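Local coordinates for glutathione S-transferase (Rhodospirillum rubrum F11, PDB 4O7H), which probably catalyses the conjugation of glutathione to electrophilic substrates, as other glutathione transferases do, at residues A[9-14]-A[167-172]; A[17-22]-A[159-164]; A[139-144]-A[182-187]. All coordinates share one frame; numbering follows the deposited sequence.

Contact 1. Residues A[9-14]-A[167-172]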
# COMPACT_ATOMS: atom_id res chain seq x y z
N LEU A 9 7.81 6.21 15.17
CA LEU A 9 6.62 6.83 14.64
C LEU A 9 6.08 6.16 13.38
O LEU A 9 5.12 6.60 12.82
CB LEU A 9 6.95 8.29 14.29
CG LEU A 9 7.29 9.13 15.52
CD1 LEU A 9 7.44 10.57 15.07
CD2 LEU A 9 6.18 9.03 16.55
N SER A 10 6.71 5.08 12.95
CA SER A 10 6.33 4.44 11.69
C SER A 10 5.43 3.25 11.97
O SER A 10 5.89 2.29 12.58
CB SER A 10 7.59 3.91 10.99
OG SER A 10 7.26 3.02 9.88
N PRO A 11 4.17 3.28 11.51
CA PRO A 11 3.34 2.09 11.70
C PRO A 11 3.87 0.87 11.00
O PRO A 11 3.74 -0.24 11.53
CB PRO A 11 1.98 2.49 11.16
CG PRO A 11 2.22 3.70 10.33
CD PRO A 11 3.42 4.38 10.87
N ALA A 12 4.41 1.03 9.81
CA ALA A 12 4.94 -0.10 9.10
C ALA A 12 6.12 -0.74 9.81
O ALA A 12 6.28 -1.95 9.84
CB ALA A 12 5.35 0.31 7.70
N ALA A 13 6.98 0.10 10.35
CA ALA A 13 8.13 -0.41 11.08
C ALA A 13 7.71 -1.09 12.36
O ALA A 13 8.25 -2.17 12.69
CB ALA A 13 9.15 0.70 11.34
N ARG A 14 6.71 -0.53 13.05
CA ARG A 14 6.16 -1.22 14.21
C ARG A 14 5.67 -2.58 13.82
O ARG A 14 5.94 -3.58 14.52
CB ARG A 14 5.06 -0.40 14.88
CG ARG A 14 5.53 0.86 15.62
CD ARG A 14 4.39 1.54 16.42
NE ARG A 14 4.99 2.59 17.23
CZ ARG A 14 4.68 2.88 18.49
NH1 ARG A 14 3.66 2.30 19.09
NH2 ARG A 14 5.42 3.77 19.14
N ALA A 167 -3.33 -3.12 15.05
CA ALA A 167 -2.89 -2.83 16.41
C ALA A 167 -1.71 -1.86 16.35
O ALA A 167 -1.56 -1.01 17.24
CB ALA A 167 -2.51 -4.12 17.14
N CYS A 168 -0.85 -1.98 15.33
CA CYS A 168 0.34 -1.11 15.25
C CYS A 168 -0.11 0.32 14.93
O CYS A 168 0.39 1.30 15.51
CB CYS A 168 1.37 -1.62 14.29
SG CYS A 168 2.29 -3.01 14.97
N HIS A 169 -1.08 0.47 14.02
CA HIS A 169 -1.64 1.80 13.75
C HIS A 169 -2.28 2.36 15.02
O HIS A 169 -2.00 3.48 15.40
CB HIS A 169 -2.65 1.68 12.63
CG HIS A 169 -2.03 1.83 11.28
ND1 HIS A 169 -1.60 0.78 10.50
CD2 HIS A 169 -1.75 2.95 10.59
CE1 HIS A 169 -1.14 1.26 9.35
NE2 HIS A 169 -1.17 2.58 9.43
N LEU A 170 -3.11 1.55 15.68
CA LEU A 170 -3.81 2.00 16.87
C LEU A 170 -2.86 2.34 17.98
O LEU A 170 -3.14 3.25 18.78
CB LEU A 170 -4.87 1.02 17.32
CG LEU A 170 -6.16 1.11 16.50
CD1 LEU A 170 -7.03 -0.10 16.71
CD2 LEU A 170 -6.95 2.35 16.93
N SER A 171 -1.70 1.67 18.02
CA SER A 171 -0.72 1.94 19.08
C SER A 171 -0.20 3.35 18.94
O SER A 171 0.14 4.00 19.96
CB SER A 171 0.40 0.92 19.10
OG SER A 171 1.35 1.04 18.07
N LEU A 172 -0.10 3.83 17.71
CA LEU A 172 0.40 5.21 17.52
C LEU A 172 -0.70 6.23 17.84
O LEU A 172 -0.40 7.26 18.47
CB LEU A 172 0.92 5.42 16.11
CG LEU A 172 2.32 4.86 15.98
CD1 LEU A 172 2.58 4.59 14.50
CD2 LEU A 172 3.32 5.83 16.61
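R14 holds CG anti to its own carbonyl carbon (chi1 -71°) and runs extended from there to NE, while S171 sets OG between its backbone N and carbonyl carbon (chi1 74°). With these torsions guanidinium and hydroxyl meet on the seam between the two domains of the glutathione transferase fold, where the first helix of the thioredoxin-like domain, 11-22, faces helix 161-175 of the all-helical domain. R14 NH1 donates to S171 OG at 2.8 Å, with an N-H...O angle of 148° and the oxygen slightly tilted from the guanidinium plane. The same hydroxyl gives its proton to C168 O, 2.7 Å from S171 OG, so two bonds grip the buried oxygen and fix its rotation. G8 O accepts from R14 NE and Y217 OH pairs with R14 NH1, while L172 CD2 lies 3.6 Å above one face of the guanidinium, toward its rim; together they restrain the turn of the group. The other methyl of this leucine, L172 CD1, packs 3.7 Å from P11 CD, the two side chains crossing at about a right angle. P11 also covers H169: its CB stands over the centre of the imidazole, 3.7 Å from the centroid, in a CH-pi contact. The ring is anchored through ND1 to T165 O. S10 N-caps helix 11-22, its OG accepting from A13 N at 3.0 Å. At the root of the arginine side chain, C168 SG lies 3.8 Å from R14 CB.

Contact 2. Residues A[17-22]-A[159-164]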
# COMPACT_ATOMS: atom_id res chain seq x y z
N ARG A 17 8.50 -5.09 13.39
CA ARG A 17 9.04 -5.46 14.66
C ARG A 17 8.16 -6.53 15.33
O ARG A 17 8.67 -7.51 15.88
CB ARG A 17 9.16 -4.28 15.63
CG ARG A 17 10.17 -3.23 15.20
CD ARG A 17 10.34 -2.22 16.30
NE ARG A 17 11.20 -2.77 17.37
CZ ARG A 17 11.53 -2.07 18.46
NH1 ARG A 17 11.04 -0.85 18.63
NH2 ARG A 17 12.39 -2.57 19.34
N VAL A 18 6.86 -6.30 15.36
CA VAL A 18 5.92 -7.28 15.92
C VAL A 18 6.00 -8.60 15.17
O VAL A 18 6.04 -9.70 15.79
CB VAL A 18 4.50 -6.72 16.02
CG1 VAL A 18 3.52 -7.82 16.48
CG2 VAL A 18 4.45 -5.47 16.90
N ALA A 19 6.05 -8.54 13.84
CA ALA A 19 6.13 -9.75 13.00
C ALA A 19 7.40 -10.56 13.28
O ALA A 19 7.37 -11.78 13.41
CB ALA A 19 6.04 -9.36 11.53
N LEU A 20 8.55 -9.89 13.36
CA LEU A 20 9.80 -10.55 13.61
C LEU A 20 9.71 -11.33 14.95
O LEU A 20 10.14 -12.49 15.05
CB LEU A 20 10.90 -9.49 13.67
CG LEU A 20 11.36 -8.98 12.29
CD1 LEU A 20 12.18 -7.71 12.50
CD2 LEU A 20 12.13 -10.02 11.50
N ALA A 21 9.16 -10.67 15.96
CA ALA A 21 9.01 -11.28 17.29
C ALA A 21 8.02 -12.47 17.26
O ALA A 21 8.25 -13.51 17.88
CB ALA A 21 8.60 -10.26 18.33
N GLU A 22 6.90 -12.32 16.55
CA GLU A 22 5.93 -13.40 16.41
C GLU A 22 6.57 -14.60 15.74
O GLU A 22 6.28 -15.75 16.12
CB GLU A 22 4.74 -12.94 15.59
CG GLU A 22 3.77 -12.04 16.36
CD GLU A 22 3.02 -12.72 17.47
OE1 GLU A 22 2.66 -13.91 17.29
OE2 GLU A 22 2.77 -12.07 18.52
N LEU A 159 -4.26 -15.39 14.70
CA LEU A 159 -3.68 -14.07 14.63
C LEU A 159 -2.88 -13.97 13.31
O LEU A 159 -2.14 -14.89 12.93
CB LEU A 159 -2.81 -13.80 15.85
CG LEU A 159 -2.21 -12.39 15.84
CD1 LEU A 159 -2.30 -11.69 17.20
CD2 LEU A 159 -0.81 -12.44 15.31
N THR A 160 -3.01 -12.81 12.62
CA THR A 160 -2.36 -12.62 11.32
C THR A 160 -1.83 -11.20 11.22
O THR A 160 -1.98 -10.38 12.15
CB THR A 160 -3.32 -12.82 10.15
OG1 THR A 160 -4.36 -11.83 10.20
CG2 THR A 160 -3.89 -14.22 10.20
N TYR A 161 -1.24 -10.93 10.07
CA TYR A 161 -0.77 -9.58 9.76
C TYR A 161 -1.95 -8.59 9.88
O TYR A 161 -1.76 -7.40 10.08
CB TYR A 161 -0.20 -9.51 8.36
CG TYR A 161 1.18 -10.06 8.24
CD1 TYR A 161 2.20 -9.56 9.03
CD2 TYR A 161 1.50 -11.04 7.35
CE1 TYR A 161 3.47 -10.03 8.91
CE2 TYR A 161 2.79 -11.50 7.22
CZ TYR A 161 3.75 -11.02 8.04
OH TYR A 161 5.02 -11.51 7.91
N ALA A 162 -3.19 -9.03 9.74
CA ALA A 162 -4.30 -8.09 9.92
C ALA A 162 -4.35 -7.51 11.30
O ALA A 162 -4.50 -6.27 11.49
CB ALA A 162 -5.62 -8.77 9.60
N ASP A 163 -4.29 -8.38 12.30
CA ASP A 163 -4.29 -7.91 13.69
C ASP A 163 -3.05 -7.06 13.98
O ASP A 163 -3.13 -6.00 14.63
CB ASP A 163 -4.26 -9.10 14.65
CG ASP A 163 -5.39 -10.06 14.42
OD1 ASP A 163 -6.48 -9.84 15.02
OD2 ASP A 163 -5.18 -11.03 13.63
N ILE A 164 -1.91 -7.49 13.44
CA ILE A 164 -0.67 -6.77 13.73
C ILE A 164 -0.73 -5.35 13.15
O ILE A 164 -0.43 -4.36 13.82
CB ILE A 164 0.52 -7.51 13.19
CG1 ILE A 164 0.71 -8.84 13.95
CG2 ILE A 164 1.78 -6.70 13.40
CD1 ILE A 164 1.71 -9.73 13.27
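A19 meets Y161 at the edge of the ring and not over its face, CB lying near the ring plane 3.7 Å from Y161 CE1, and no hydrogen bond joins the two segments of this buried interface. It belongs to the domain seam of the glutathione transferase fold: the later turns of helix 11-22 lie against the start of helix 161-175, which carries the N-capping box and hydrophobic staple known from this family. T160 N donates to D163 OD2 at 3.0 Å, reaching the carboxylate oxygen on its anti side, and T160 OG1 accepts from A162 N. D163 OD1 takes bonds from L154 N and W190 NE1, tying the box to the surrounding helical domain. The staple joins the residue before the cap to the helix's first turn, L159 CD2 lying 4.1 Å from I164 CG1. Across the seam the side chains of V18 and I164 lie alongside each other, pointing opposite ways. V18 has CG1 anti to its backbone N (chi1 174°), and this methyl reaches I164 CG2 at 3.7 Å. An alanine at I164 would probably open a gap beside V18 CG1 and leave L159 without its staple partner. E22 borders the apolar patch with its aliphatic part, but its buried carboxylate is engaged beyond the two segments, OE2 bonding S199 OG and OE1 forming a salt bridge with R197 NH2. L159 CD2 stays 4.3 Å from E22 OE1.

Contact 3. Residues A[139-144]-A[182-187]; sequences THLRYI and EDHPQA
The N-terminal end of helix 185-195, with H184 at its N-cap position, packs against L141, R142 and I144 of helix 127-150 within the all-helical C-terminal domain. L141 presents its CB to one face of the H184 imidazole, 3.6 Å from the ring centroid and 18° off the normal, a CH-pi contact in which L141 CB lies closest to H184 CG, at 3.4 Å. R142 comes to the same ring at its edge instead: CG lies near the ring plane, 3.5 Å from H184 NE2. The arginine chain bends at chi3 (-63°), and its charged end makes no contact with the imidazole. One helical turn beyond the histidine, the A187 methyl rests against two branched side chains, 3.7 Å from L141 CD2 and also 3.7 Å from I144 CG2. H184 ND1 makes a weak hydrogen bond with P180 O, and the ring of H138 meets the imidazole at an inclined angle. I144 also packs on F98 of helix 85-119, and Y143, the residue before it, touches P46 of the second subunit, so this helix lies between helices 185-195 and 85-119 while also reaching the dimer partner.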
# COMPACT_ATOMS: atom_id res chain seq x y z
N THR A 139 -15.24 5.15 13.20
CA THR A 139 -15.76 4.26 12.15
C THR A 139 -14.93 3.00 12.07
O THR A 139 -15.44 1.89 11.94
CB THR A 139 -15.71 4.96 10.79
OG1 THR A 139 -16.29 6.29 10.92
CG2 THR A 139 -16.45 4.18 9.77
N HIS A 140 -13.61 3.19 12.20
CA HIS A 140 -12.70 2.03 12.21
C HIS A 140 -12.83 1.13 13.41
O HIS A 140 -12.74 -0.10 13.28
CB HIS A 140 -11.27 2.49 12.04
CG HIS A 140 -11.04 3.07 10.69
ND1 HIS A 140 -10.72 2.28 9.60
CD2 HIS A 140 -11.13 4.34 10.23
CE1 HIS A 140 -10.65 3.04 8.52
NE2 HIS A 140 -10.92 4.29 8.87
N LEU A 141 -12.97 1.74 14.59
CA LEU A 141 -13.22 0.96 15.77
C LEU A 141 -14.53 0.20 15.73
O LEU A 141 -14.57 -0.91 16.21
CB LEU A 141 -13.14 1.80 17.03
CG LEU A 141 -11.72 2.25 17.36
CD1 LEU A 141 -11.76 3.45 18.30
CD2 LEU A 141 -10.85 1.13 17.93
N ARG A 142 -15.57 0.79 15.14
CA ARG A 142 -16.84 0.07 14.99
C ARG A 142 -16.67 -1.15 14.09
O ARG A 142 -17.25 -2.24 14.34
CB ARG A 142 -17.96 0.98 14.43
CG ARG A 142 -18.46 2.05 15.38
CD ARG A 142 -19.86 2.58 14.98
NE ARG A 142 -19.83 3.23 13.68
CZ ARG A 142 -19.47 4.49 13.49
NH1 ARG A 142 -19.09 5.24 14.52
NH2 ARG A 142 -19.46 4.99 12.26
N TYR A 143 -15.86 -1.01 13.05
CA TYR A 143 -15.60 -2.12 12.14
C TYR A 143 -14.83 -3.24 12.80
O TYR A 143 -15.11 -4.40 12.65
CB TYR A 143 -14.89 -1.61 10.88
CG TYR A 143 -14.75 -2.61 9.79
CD1 TYR A 143 -15.81 -3.44 9.44
CD2 TYR A 143 -13.55 -2.74 9.11
CE1 TYR A 143 -15.67 -4.37 8.42
CE2 TYR A 143 -13.41 -3.65 8.08
CZ TYR A 143 -14.48 -4.46 7.74
OH TYR A 143 -14.37 -5.41 6.78
N ILE A 144 -13.78 -2.87 13.54
CA ILE A 144 -13.04 -3.85 14.31
C ILE A 144 -13.95 -4.61 15.26
O ILE A 144 -13.91 -5.83 15.36
CB ILE A 144 -11.89 -3.16 15.07
CG1 ILE A 144 -10.82 -2.67 14.08
CG2 ILE A 144 -11.31 -4.08 16.12
CD1 ILE A 144 -9.74 -1.84 14.70
N GLU A 182 -13.37 3.53 25.27
CA GLU A 182 -14.55 3.10 26.00
C GLU A 182 -15.83 3.25 25.18
O GLU A 182 -16.88 2.71 25.53
CB GLU A 182 -14.64 3.83 27.33
CG GLU A 182 -13.48 3.47 28.26
CD GLU A 182 -13.57 2.09 28.90
OE1 GLU A 182 -14.42 1.24 28.52
OE2 GLU A 182 -12.78 1.83 29.83
N ASP A 183 -15.75 3.95 24.05
CA ASP A 183 -16.88 3.95 23.13
C ASP A 183 -16.99 2.66 22.30
O ASP A 183 -17.97 2.45 21.57
CB ASP A 183 -16.82 5.15 22.20
CG ASP A 183 -17.09 6.44 22.91
OD1 ASP A 183 -17.88 6.40 23.86
OD2 ASP A 183 -16.53 7.46 22.51
N HIS A 184 -15.94 1.82 22.33
CA HIS A 184 -15.84 0.64 21.46
C HIS A 184 -15.27 -0.54 22.24
O HIS A 184 -14.12 -1.01 21.99
CB HIS A 184 -14.99 0.98 20.27
CG HIS A 184 -15.57 2.09 19.46
ND1 HIS A 184 -15.20 3.41 19.62
CD2 HIS A 184 -16.53 2.08 18.52
CE1 HIS A 184 -15.90 4.16 18.78
NE2 HIS A 184 -16.73 3.38 18.13
N PRO A 185 -16.03 -1.02 23.25
CA PRO A 185 -15.50 -2.02 24.17
C PRO A 185 -15.01 -3.34 23.53
O PRO A 185 -14.06 -3.94 24.02
CB PRO A 185 -16.65 -2.26 25.16
CG PRO A 185 -17.87 -1.69 24.50
CD PRO A 185 -17.39 -0.56 23.65
N GLN A 186 -15.64 -3.80 22.45
CA GLN A 186 -15.20 -5.06 21.83
C GLN A 186 -13.80 -4.84 21.18
O GLN A 186 -12.93 -5.70 21.28
CB GLN A 186 -16.23 -5.51 20.78
CG GLN A 186 -17.59 -5.79 21.43
CD GLN A 186 -18.77 -5.72 20.46
OE1 GLN A 186 -18.96 -4.73 19.75
NE2 GLN A 186 -19.57 -6.77 20.44
N ALA A 187 -13.63 -3.73 20.49
CA ALA A 187 -12.29 -3.35 19.92
C ALA A 187 -11.26 -3.17 21.02
O ALA A 187 -10.11 -3.63 20.89
CB ALA A 187 -12.34 -2.07 19.09

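Contacts 1 and 2 are two points on one seam, formed by the same pair of helices, 11-22 and 161-175, with centres 11 Å apart; they touch where C168 SG packs on V18 CG2. Together they fasten the thioredoxin-like domain to the helical domain. Contact 3 lies wholly in the helical domain, its centre about 18 Å from that of contact 1 and 20 Å from that of contact 2. L170 of helix 161-175 bridges toward it, its CD1 meeting I144 CD1. Along the chain 17-22 and 159-164 fall between 9-14 and 167-172, whereas contact 3 alternates with both. Helix 161-175 therefore reaches from the domain boundary to helix 127-150 within the helical domain.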